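Local coordinates for protein MdcD (Pseudomonas aeruginosa, PDB 5VIP) that probably acts as the beta subunit of a biotin-independent malonate decarboxylase, helping to remove carbon dioxide from malonyl groups carried as thioesters on an acyl carrier protein, at residues B[120-123]-B[124-127]; B[14-18]-B[19-23]; B[174-177]-B[178-181]; B[100-103]-B[104-108]. One frame throughout, in Å; residues are numbered along the deposited sequence.

Overall arrangement
All four contacts are local turns at the ends of helices or strands in one crotonase-like chain. Contacts 1 and 2 lie at helix starts and contact 4 at a helix end, while contact 3 turns the chain out of strand 172-176. The most buried is contact 3, held mainly by one backbone bond and small apolar side chains; the others are partly buried and lean on polar groups. Contact 1 uses a salt bridge, contact 2 an arginine bound to carbonyl oxygens, contact 4 an asparagine on a helix carbonyl. Contacts 2 and 3 touch through Thr14 and Thr176. Contacts 1 and 4, with centres 31 Å apart, both meet the chain of another protein.

Contact 1: residues B[120-123]-B[124-127]; sequences GVRL and QEAN
At the start of helix 126-143, Arg122 and Glu125 brace the turn that leads out of the loop following strand 111-115. Their side chains lie alongside each other and point the same way, ending in a salt bridge of 2.9 Å from Arg122 NH1 to Glu125 OE2. The carboxylate uses its syn lone pair, and OE2 lies at the guanidinium edge, tilted 24° out of its plane; the two flat groups are turned 65° against each other. Glu125 CG stands anti to its own carbonyl carbon (chi1 -41°). Glu125 is the N-cap of the helix, and its N donates to Arg122 O at 2.8 Å; one residue on, Ala126 N reaches Leu123 O at 3.1 Å. Glu125 OE1 accepts from Glu87 N and Arg122 NE donates to Ser84 O, tying this helix start to the segment entering helix 87-105 of the crotonase-like fold. Gln124 folds back at chi2, bringing its OE1 to 3.7 Å from Arg122 CB. On the apolar side Val121 CG2 packs 4.4 Å from Ala126 CB, and Val121 and Leu123 both lean on apolar side chains of the chain of another protein.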
loop_
_atom_site.group_PDB
_atom_site.type_symbol
_atom_site.label_atom_id
_atom_site.label_comp_id
_atom_site.label_asym_id
_atom_site.label_seq_id
_atom_site.Cartn_x
_atom_site.Cartn_y
_atom_site.Cartn_z
ATOM N N GLY B 120 -5.555 -6.838 8.660
ATOM C CA GLY B 120 -6.166 -5.701 7.996
ATOM C C GLY B 120 -6.291 -4.486 8.891
ATOM O O GLY B 120 -5.447 -4.255 9.744
ATOM N N VAL B 121 -7.333 -3.689 8.695
ATOM C CA VAL B 121 -7.528 -2.521 9.546
ATOM C C VAL B 121 -8.721 -2.701 10.482
ATOM O O VAL B 121 -9.584 -3.550 10.259
ATOM C CB VAL B 121 -7.722 -1.239 8.708
ATOM C CG1 VAL B 121 -6.559 -1.069 7.750
ATOM C CG2 VAL B 121 -8.998 -1.329 7.938
ATOM N N ARG B 122 -8.747 -1.905 11.542
ATOM C CA ARG B 122 -9.884 -1.852 12.445
ATOM C C ARG B 122 -11.049 -1.113 11.814
ATOM O O ARG B 122 -10.926 0.070 11.490
ATOM C CB ARG B 122 -9.499 -1.161 13.739
ATOM C CG ARG B 122 -8.554 -1.962 14.569
ATOM C CD ARG B 122 -8.088 -1.155 15.736
ATOM N NE ARG B 122 -6.736 -1.535 16.110
ATOM C CZ ARG B 122 -6.011 -0.876 17.002
ATOM N NH1 ARG B 122 -6.530 0.194 17.601
ATOM N NH2 ARG B 122 -4.777 -1.281 17.290
ATOM N N LEU B 123 -12.178 -1.799 11.670
ATOM C CA LEU B 123 -13.348 -1.203 11.029
ATOM C C LEU B 123 -13.704 0.148 11.646
ATOM O O LEU B 123 -14.016 1.089 10.926
ATOM C CB LEU B 123 -14.542 -2.159 11.099
ATOM C CG LEU B 123 -15.864 -1.607 10.557
ATOM C CD1 LEU B 123 -15.713 -1.079 9.138
ATOM C CD2 LEU B 123 -16.928 -2.685 10.606
ATOM N N GLN B 124 -13.598 0.257 12.971
ATOM C CA GLN B 124 -13.924 1.490 13.688
ATOM C C GLN B 124 -12.989 2.670 13.381
ATOM O O GLN B 124 -13.341 3.827 13.619
ATOM C CB GLN B 124 -13.921 1.231 15.198
ATOM C CG GLN B 124 -14.466 -0.140 15.588
ATOM C CD GLN B 124 -13.385 -1.211 15.598
ATOM O OE1 GLN B 124 -12.316 -1.027 16.182
ATOM N NE2 GLN B 124 -13.653 -2.329 14.933
ATOM N N GLU B 125 -11.789 2.383 12.878
ATOM C CA GLU B 125 -10.873 3.443 12.467
ATOM C C GLU B 125 -10.475 3.245 10.999
ATOM O O GLU B 125 -9.388 3.657 10.588
ATOM C CB GLU B 125 -9.618 3.457 13.358
ATOM C CG GLU B 125 -9.881 3.237 14.847
ATOM C CD GLU B 125 -8.608 2.968 15.641
ATOM O OE1 GLU B 125 -7.675 3.792 15.586
ATOM O OE2 GLU B 125 -8.537 1.925 16.321
ATOM N N ALA B 126 -11.370 2.636 10.217
ATOM C CA ALA B 126 -11.002 2.055 8.924
ATOM C C ALA B 126 -10.179 2.986 8.031
ATOM O O ALA B 126 -9.136 2.582 7.518
ATOM C CB ALA B 126 -12.255 1.589 8.178
ATOM N N ASN B 127 -10.613 4.227 7.848
ATOM C CA ASN B 127 -9.900 5.083 6.901
ATOM C C ASN B 127 -8.595 5.662 7.455
ATOM O O ASN B 127 -7.690 6.003 6.694
ATOM C CB ASN B 127 -10.821 6.200 6.404
ATOM C CG ASN B 127 -11.585 5.788 5.159
ATOM O OD1 ASN B 127 -10.998 5.271 4.207
ATOM N ND2 ASN B 127 -12.901 5.983 5.167
#

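Contact 2: residues B[14-18]-B[19-23]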
loop_
_atom_site.group_PDB
_atom_site.type_symbol
_atom_site.label_atom_id
_atom_site.label_comp_id
_atom_site.label_asym_id
_atom_site.label_seq_id
_atom_site.Cartn_x
_atom_site.Cartn_y
_atom_site.Cartn_z
ATOM N N THR B 14 7.572 -18.904 16.707
ATOM C CA THR B 14 6.154 -18.585 16.574
ATOM C C THR B 14 5.413 -18.600 17.919
ATOM O O THR B 14 4.399 -17.922 18.074
ATOM C CB THR B 14 5.456 -19.555 15.628
ATOM O OG1 THR B 14 5.607 -20.880 16.141
ATOM C CG2 THR B 14 6.071 -19.488 14.229
ATOM N N GLU B 15 5.930 -19.364 18.880
ATOM C CA GLU B 15 5.357 -19.436 20.226
ATOM C C GLU B 15 5.458 -18.112 20.980
ATOM O O GLU B 15 4.773 -17.915 21.974
ATOM C CB GLU B 15 6.056 -20.519 21.057
ATOM C CG GLU B 15 5.664 -21.952 20.739
ATOM C CD GLU B 15 6.367 -22.968 21.651
ATOM O OE1 GLU B 15 6.808 -22.582 22.763
ATOM O OE2 GLU B 15 6.486 -24.150 21.250
ATOM N N LEU B 16 6.345 -17.228 20.529
ATOM C CA LEU B 16 6.605 -15.974 21.239
ATOM C C LEU B 16 5.582 -14.908 20.880
ATOM O O LEU B 16 5.091 -14.874 19.749
ATOM C CB LEU B 16 8.012 -15.459 20.922
ATOM C CG LEU B 16 9.171 -16.411 21.233
ATOM C CD1 LEU B 16 10.511 -15.774 20.888
ATOM C CD2 LEU B 16 9.136 -16.803 22.694
ATOM N N GLY B 17 5.256 -14.044 21.843
ATOM C CA GLY B 17 4.397 -12.904 21.560
ATOM C C GLY B 17 5.246 -11.882 20.833
ATOM O O GLY B 17 6.471 -12.055 20.740
ATOM N N ALA B 18 4.623 -10.814 20.338
ATOM C CA ALA B 18 5.331 -9.815 19.535
ATOM C C ALA B 18 6.486 -9.157 20.285
ATOM O O ALA B 18 7.556 -8.947 19.726
ATOM C CB ALA B 18 4.364 -8.746 19.051
ATOM N N ARG B 19 6.267 -8.826 21.553
ATOM C CA ARG B 19 7.287 -8.147 22.340
ATOM C C ARG B 19 8.455 -9.093 22.619
ATOM O O ARG B 19 9.619 -8.700 22.555
ATOM C CB ARG B 19 6.670 -7.598 23.644
ATOM C CG ARG B 19 7.603 -6.719 24.474
ATOM C CD ARG B 19 6.860 -6.058 25.653
ATOM N NE ARG B 19 6.121 -4.872 25.224
ATOM C CZ ARG B 19 4.811 -4.841 25.001
ATOM N NH1 ARG B 19 4.077 -5.936 25.174
ATOM N NH2 ARG B 19 4.234 -3.711 24.614
ATOM N N GLN B 20 8.149 -10.351 22.899
ATOM C CA GLN B 20 9.206 -11.335 23.080
ATOM C C GLN B 20 9.983 -11.582 21.790
ATOM O O GLN B 20 11.191 -11.751 21.818
ATOM C CB GLN B 20 8.632 -12.650 23.570
ATOM C CG GLN B 20 8.016 -12.577 24.951
ATOM C CD GLN B 20 7.244 -13.833 25.261
ATOM O OE1 GLN B 20 6.461 -14.308 24.436
ATOM N NE2 GLN B 20 7.468 -14.393 26.446
ATOM N N ARG B 21 9.287 -11.625 20.666
ATOM C CA ARG B 21 9.983 -11.788 19.377
ATOM C C ARG B 21 10.973 -10.646 19.161
ATOM O O ARG B 21 12.109 -10.858 18.728
ATOM C CB ARG B 21 8.976 -11.847 18.224
ATOM C CG ARG B 21 8.123 -13.109 18.209
ATOM C CD ARG B 21 7.085 -13.057 17.083
ATOM N NE ARG B 21 6.128 -14.145 17.212
ATOM C CZ ARG B 21 5.343 -14.590 16.234
ATOM N NH1 ARG B 21 5.396 -14.049 15.029
ATOM N NH2 ARG B 21 4.506 -15.595 16.471
ATOM N N ALA B 22 10.541 -9.432 19.482
ATOM C CA ALA B 22 11.377 -8.247 19.272
ATOM C C ALA B 22 12.620 -8.293 20.156
ATOM O O ALA B 22 13.736 -8.018 19.703
ATOM C CB ALA B 22 10.575 -6.977 19.539
ATOM N N ARG B 23 12.430 -8.654 21.416
ATOM C CA ARG B 23 13.540 -8.757 22.354
ATOM C C ARG B 23 14.503 -9.873 21.954
ATOM O O ARG B 23 15.715 -9.744 22.106
ATOM C CB ARG B 23 13.000 -9.003 23.766
ATOM C CG ARG B 23 14.060 -9.187 24.851
ATOM C CD ARG B 23 13.373 -9.469 26.194
ATOM N NE ARG B 23 12.550 -8.337 26.625
ATOM C CZ ARG B 23 11.224 -8.278 26.537
ATOM N NH1 ARG B 23 10.533 -9.302 26.044
ATOM N NH2 ARG B 23 10.585 -7.192 26.952
#
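Arg21 reaches back from the first turn of helix 18-25 to hold the loop before it by that loop's carbonyl oxygens. Of its side-chain hydrogen bonds, Arg21 NE to Leu16 O is 2.8 Å and fairly straight (150°), while Arg21 NH2 to Thr14 O, also 2.8 Å, is more bent. Both oxygens sit at the edge of the guanidinium, near its plane. The extended run of the side chain from CG to NE carries the guanidinium to these loop carbonyls.

A second polar side chain engages the start of the helix. Gln20, three residues on from the N-cap Gly17, accepts from the N-cap N-H: Gly17 N lies 2.9 Å from Gln20 OE1 in an almost linear bond (172°) in the carbonyl plane of the amide. Backbone bonds then begin the helix, Arg21 N to Gly17 O at 2.8 Å and Ala22 N to Ala18 O at 3.0 Å.

Apolar contact comes from Leu16, whose CB lies 3.6 Å from Arg21 CG and 3.9 Å from Gln20 CB.

Gly155 O also accepts from Arg21 NH2, and Glu117 forms only a long, weak ion pair with NH1. The positive charge of this buried arginine is therefore probably stabilised largely by carbonyl dipoles, with a carboxylate contributing from a distance.

Contact 3: residues B[174-177]-B[178-181]; sequences LVTR and EARL
Val175 and Ala179 meet through their CB atoms, 4.0 Å apart, across a tight reversal of the chain. Ala179 CB also lies against the backbone of Thr176, 3.4 Å from Thr176 O and 3.7 Å from Thr176 N, and the same methyl is 3.8 Å from Thr176 OG1. One backbone hydrogen bond closes the reversal: Ala179 N donates to Thr176 O at 3.2 Å, with a fairly straight N-H (154°). This is a type I beta turn from Thr176 to Ala179, with Arg177 and Glu178 at its two corners, and it takes the chain from strand 172-176 of the main sheet towards strand 181-182 of a small second one. The corner side chains lie on the exposed side, where Arg177 NH1 and Glu178 OE2 remain 4.7 Å apart, opposite in charge but not in contact.

In the next shell, Thr176 OG1 stands between its own backbone N and carbonyl carbon (chi1 62°) and donates to Ala154 O, just beyond strand 150-153, so the threonine hydroxyl is satisfied by the loop beside the turn. Ala179 packs on Ile153 and makes a backbone bond with Gly212. Farther out, Val175 is bonded through its backbone to Ala223 and Leu225, setting strand 172-176 beside its parallel neighbour 223-225, which is an outermost strand of the main sheet within this chain.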
loop_
_atom_site.group_PDB
_atom_site.type_symbol
_atom_site.label_atom_id
_atom_site.label_comp_id
_atom_site.label_asym_id
_atom_site.label_seq_id
_atom_site.Cartn_x
_atom_site.Cartn_y
_atom_site.Cartn_z
ATOM N N LEU B 174 10.827 -12.993 4.690
ATOM C CA LEU B 174 11.204 -14.279 5.271
ATOM C C LEU B 174 9.965 -14.912 5.872
ATOM O O LEU B 174 9.214 -14.251 6.591
ATOM C CB LEU B 174 12.299 -14.123 6.344
ATOM C CG LEU B 174 13.438 -13.123 6.070
ATOM C CD1 LEU B 174 14.536 -13.193 7.140
ATOM C CD2 LEU B 174 13.994 -13.257 4.675
ATOM N N VAL B 175 9.743 -16.187 5.582
ATOM C CA VAL B 175 8.543 -16.853 6.066
ATOM C C VAL B 175 8.859 -18.196 6.724
ATOM O O VAL B 175 9.887 -18.816 6.447
ATOM C CB VAL B 175 7.532 -17.083 4.926
ATOM C CG1 VAL B 175 7.036 -15.746 4.350
ATOM C CG2 VAL B 175 8.159 -17.967 3.830
ATOM N N THR B 176 7.964 -18.635 7.601
ATOM C CA THR B 176 8.042 -19.971 8.176
ATOM C C THR B 176 6.991 -20.859 7.517
ATOM O O THR B 176 6.182 -20.386 6.712
ATOM C CB THR B 176 7.802 -19.952 9.700
ATOM O OG1 THR B 176 6.474 -19.471 9.953
ATOM C CG2 THR B 176 8.792 -19.037 10.394
ATOM N N ARG B 177 6.987 -22.139 7.878
ATOM C CA ARG B 177 5.950 -23.055 7.409
ATOM C C ARG B 177 4.551 -22.627 7.860
ATOM O O ARG B 177 3.581 -22.781 7.118
ATOM C CB ARG B 177 6.230 -24.480 7.898
ATOM C CG ARG B 177 5.193 -25.486 7.425
ATOM C CD ARG B 177 5.731 -26.916 7.347
ATOM N NE ARG B 177 4.932 -27.745 6.443
ATOM C CZ ARG B 177 3.636 -28.015 6.596
ATOM N NH1 ARG B 177 2.958 -27.546 7.640
ATOM N NH2 ARG B 177 3.012 -28.774 5.703
ATOM N N GLU B 178 4.448 -22.088 9.072
ATOM C CA GLU B 178 3.152 -21.662 9.620
ATOM C C GLU B 178 2.678 -20.298 9.106
ATOM O O GLU B 178 1.573 -19.846 9.422
ATOM C CB GLU B 178 3.207 -21.624 11.149
ATOM C CG GLU B 178 2.816 -22.940 11.826
ATOM C CD GLU B 178 1.408 -23.396 11.461
ATOM O OE1 GLU B 178 0.437 -22.900 12.082
ATOM O OE2 GLU B 178 1.273 -24.258 10.564
ATOM N N ALA B 179 3.513 -19.637 8.317
ATOM C CA ALA B 179 3.162 -18.320 7.811
ATOM C C ALA B 179 2.201 -18.420 6.649
ATOM O O ALA B 179 2.320 -19.325 5.821
ATOM C CB ALA B 179 4.406 -17.575 7.365
ATOM N N ARG B 180 1.284 -17.459 6.581
ATOM C CA ARG B 180 0.526 -17.178 5.369
ATOM C C ARG B 180 0.700 -15.714 4.965
ATOM O O ARG B 180 0.779 -14.835 5.815
ATOM C CB ARG B 180 -0.955 -17.503 5.567
ATOM C CG ARG B 180 -1.246 -18.990 5.771
ATOM C CD ARG B 180 -2.699 -19.205 6.225
ATOM N NE ARG B 180 -2.985 -18.527 7.495
ATOM C CZ ARG B 180 -4.136 -17.916 7.786
ATOM N NH1 ARG B 180 -5.121 -17.879 6.898
ATOM N NH2 ARG B 180 -4.296 -17.325 8.965
ATOM N N LEU B 181 0.764 -15.460 3.660
ATOM C CA LEU B 181 0.913 -14.108 3.130
ATOM C C LEU B 181 0.006 -13.927 1.928
ATOM O O LEU B 181 0.111 -14.666 0.958
ATOM C CB LEU B 181 2.363 -13.842 2.721
ATOM C CG LEU B 181 2.712 -12.559 1.965
ATOM C CD1 LEU B 181 2.387 -11.298 2.796
ATOM C CD2 LEU B 181 4.207 -12.597 1.590
#

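Contact 4: residues B[100-103]-B[104-108]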
loop_
_atom_site.group_PDB
_atom_site.type_symbol
_atom_site.label_atom_id
_atom_site.label_comp_id
_atom_site.label_asym_id
_atom_site.label_seq_id
_atom_site.Cartn_x
_atom_site.Cartn_y
_atom_site.Cartn_z
ATOM N N ALA B 100 13.855 6.222 10.532
ATOM C CA ALA B 100 14.992 5.436 10.047
ATOM C C ALA B 100 15.515 6.030 8.747
ATOM O O ALA B 100 16.719 6.079 8.523
ATOM C CB ALA B 100 14.615 3.975 9.849
ATOM N N ALA B 101 14.608 6.486 7.892
ATOM C CA ALA B 101 15.035 7.137 6.655
ATOM C C ALA B 101 15.788 8.432 6.988
ATOM O O ALA B 101 16.823 8.732 6.396
ATOM C CB ALA B 101 13.836 7.416 5.756
ATOM N N GLU B 102 15.264 9.190 7.949
ATOM C CA GLU B 102 15.911 10.430 8.387
ATOM C C GLU B 102 17.329 10.156 8.914
ATOM O O GLU B 102 18.275 10.875 8.575
ATOM C CB GLU B 102 15.041 11.117 9.442
ATOM C CG GLU B 102 15.474 12.505 9.851
ATOM C CD GLU B 102 14.361 13.249 10.581
ATOM O OE1 GLU B 102 14.667 14.007 11.525
ATOM O OE2 GLU B 102 13.176 13.070 10.210
ATOM N N ASP B 103 17.476 9.105 9.720
ATOM C CA ASP B 103 18.789 8.661 10.190
ATOM C C ASP B 103 19.749 8.471 9.018
ATOM O O ASP B 103 20.876 8.965 9.030
ATOM C CB ASP B 103 18.682 7.337 10.974
ATOM C CG ASP B 103 18.504 7.540 12.465
ATOM O OD1 ASP B 103 18.625 8.692 12.934
ATOM O OD2 ASP B 103 18.253 6.538 13.179
ATOM N N ASN B 104 19.298 7.744 8.005
ATOM C CA ASN B 104 20.160 7.433 6.871
ATOM C C ASN B 104 20.570 8.688 6.108
ATOM O O ASN B 104 21.709 8.781 5.641
ATOM C CB ASN B 104 19.476 6.427 5.935
ATOM C CG ASN B 104 19.673 4.996 6.400
ATOM O OD1 ASN B 104 20.680 4.367 6.080
ATOM N ND2 ASN B 104 18.728 4.487 7.187
ATOM N N ARG B 105 19.662 9.653 5.993
ATOM C CA ARG B 105 20.010 10.928 5.359
ATOM C C ARG B 105 21.006 11.715 6.213
ATOM O O ARG B 105 21.702 12.590 5.705
ATOM C CB ARG B 105 18.769 11.779 5.091
ATOM C CG ARG B 105 17.998 11.337 3.859
ATOM C CD ARG B 105 16.834 12.260 3.570
ATOM N NE ARG B 105 15.666 11.978 4.406
ATOM C CZ ARG B 105 14.731 11.087 4.087
ATOM N NH1 ARG B 105 14.845 10.388 2.971
ATOM N NH2 ARG B 105 13.693 10.889 4.883
ATOM N N ASN B 106 21.073 11.386 7.503
ATOM C CA ASN B 106 22.046 11.988 8.416
ATOM C C ASN B 106 23.310 11.139 8.576
ATOM O O ASN B 106 24.116 11.392 9.466
ATOM C CB ASN B 106 21.424 12.215 9.799
ATOM C CG ASN B 106 20.327 13.265 9.792
ATOM O OD1 ASN B 106 20.347 14.206 8.997
ATOM N ND2 ASN B 106 19.368 13.117 10.702
ATOM N N GLY B 107 23.473 10.132 7.724
ATOM C CA GLY B 107 24.666 9.303 7.740
ATOM C C GLY B 107 24.666 8.151 8.727
ATOM O O GLY B 107 25.705 7.541 8.961
ATOM N N VAL B 108 23.504 7.849 9.304
ATOM C CA VAL B 108 23.384 6.775 10.288
ATOM C C VAL B 108 22.618 5.620 9.651
ATOM O O VAL B 108 21.471 5.795 9.297
ATOM C CB VAL B 108 22.652 7.252 11.557
ATOM C CG1 VAL B 108 22.405 6.080 12.518
ATOM C CG2 VAL B 108 23.435 8.372 12.239
#
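Ala100 O is gripped twice by Asn104: the backbone N donates at 3.1 Å and the side-chain ND2 at 2.9 Å, from opposite faces of the carbonyl plane. The Asn104 amide holds Ala100 O close to its own plane, and ND2 also donates to Thr110 O, linking the helix to the loop beyond. These bonds belong to the last turns of helix 87-105, the helix of a beta-alpha-beta unit between strands 69-76 and 111-115, which ends in a Schellman motif. Val108 N bonds to Asp103 O at 2.9 Å and Gly107 N to Asn104 O at 3.0 Å, while Gly107 takes the positive phi (84°) of the C' position.

Arg105 is bent at chi3 (-80°), which folds its guanidinium back over the helix: Ala101 O lies 3.9 Å from the plane, over its centre, and Ala101 CB is 3.6 Å from Arg105 NH2. Two charges find partners beyond this helix end, Arg105 NH1 in a salt bridge with Asp142 of helix 126-143 and Glu102 OE1 in one with a basic side chain of the chain of another protein. Asp103 OD2 bonds to Thr110 OG1 and to an aromatic side chain of that other protein, and Asp103 CB packs 4.0 Å from Val108 CB.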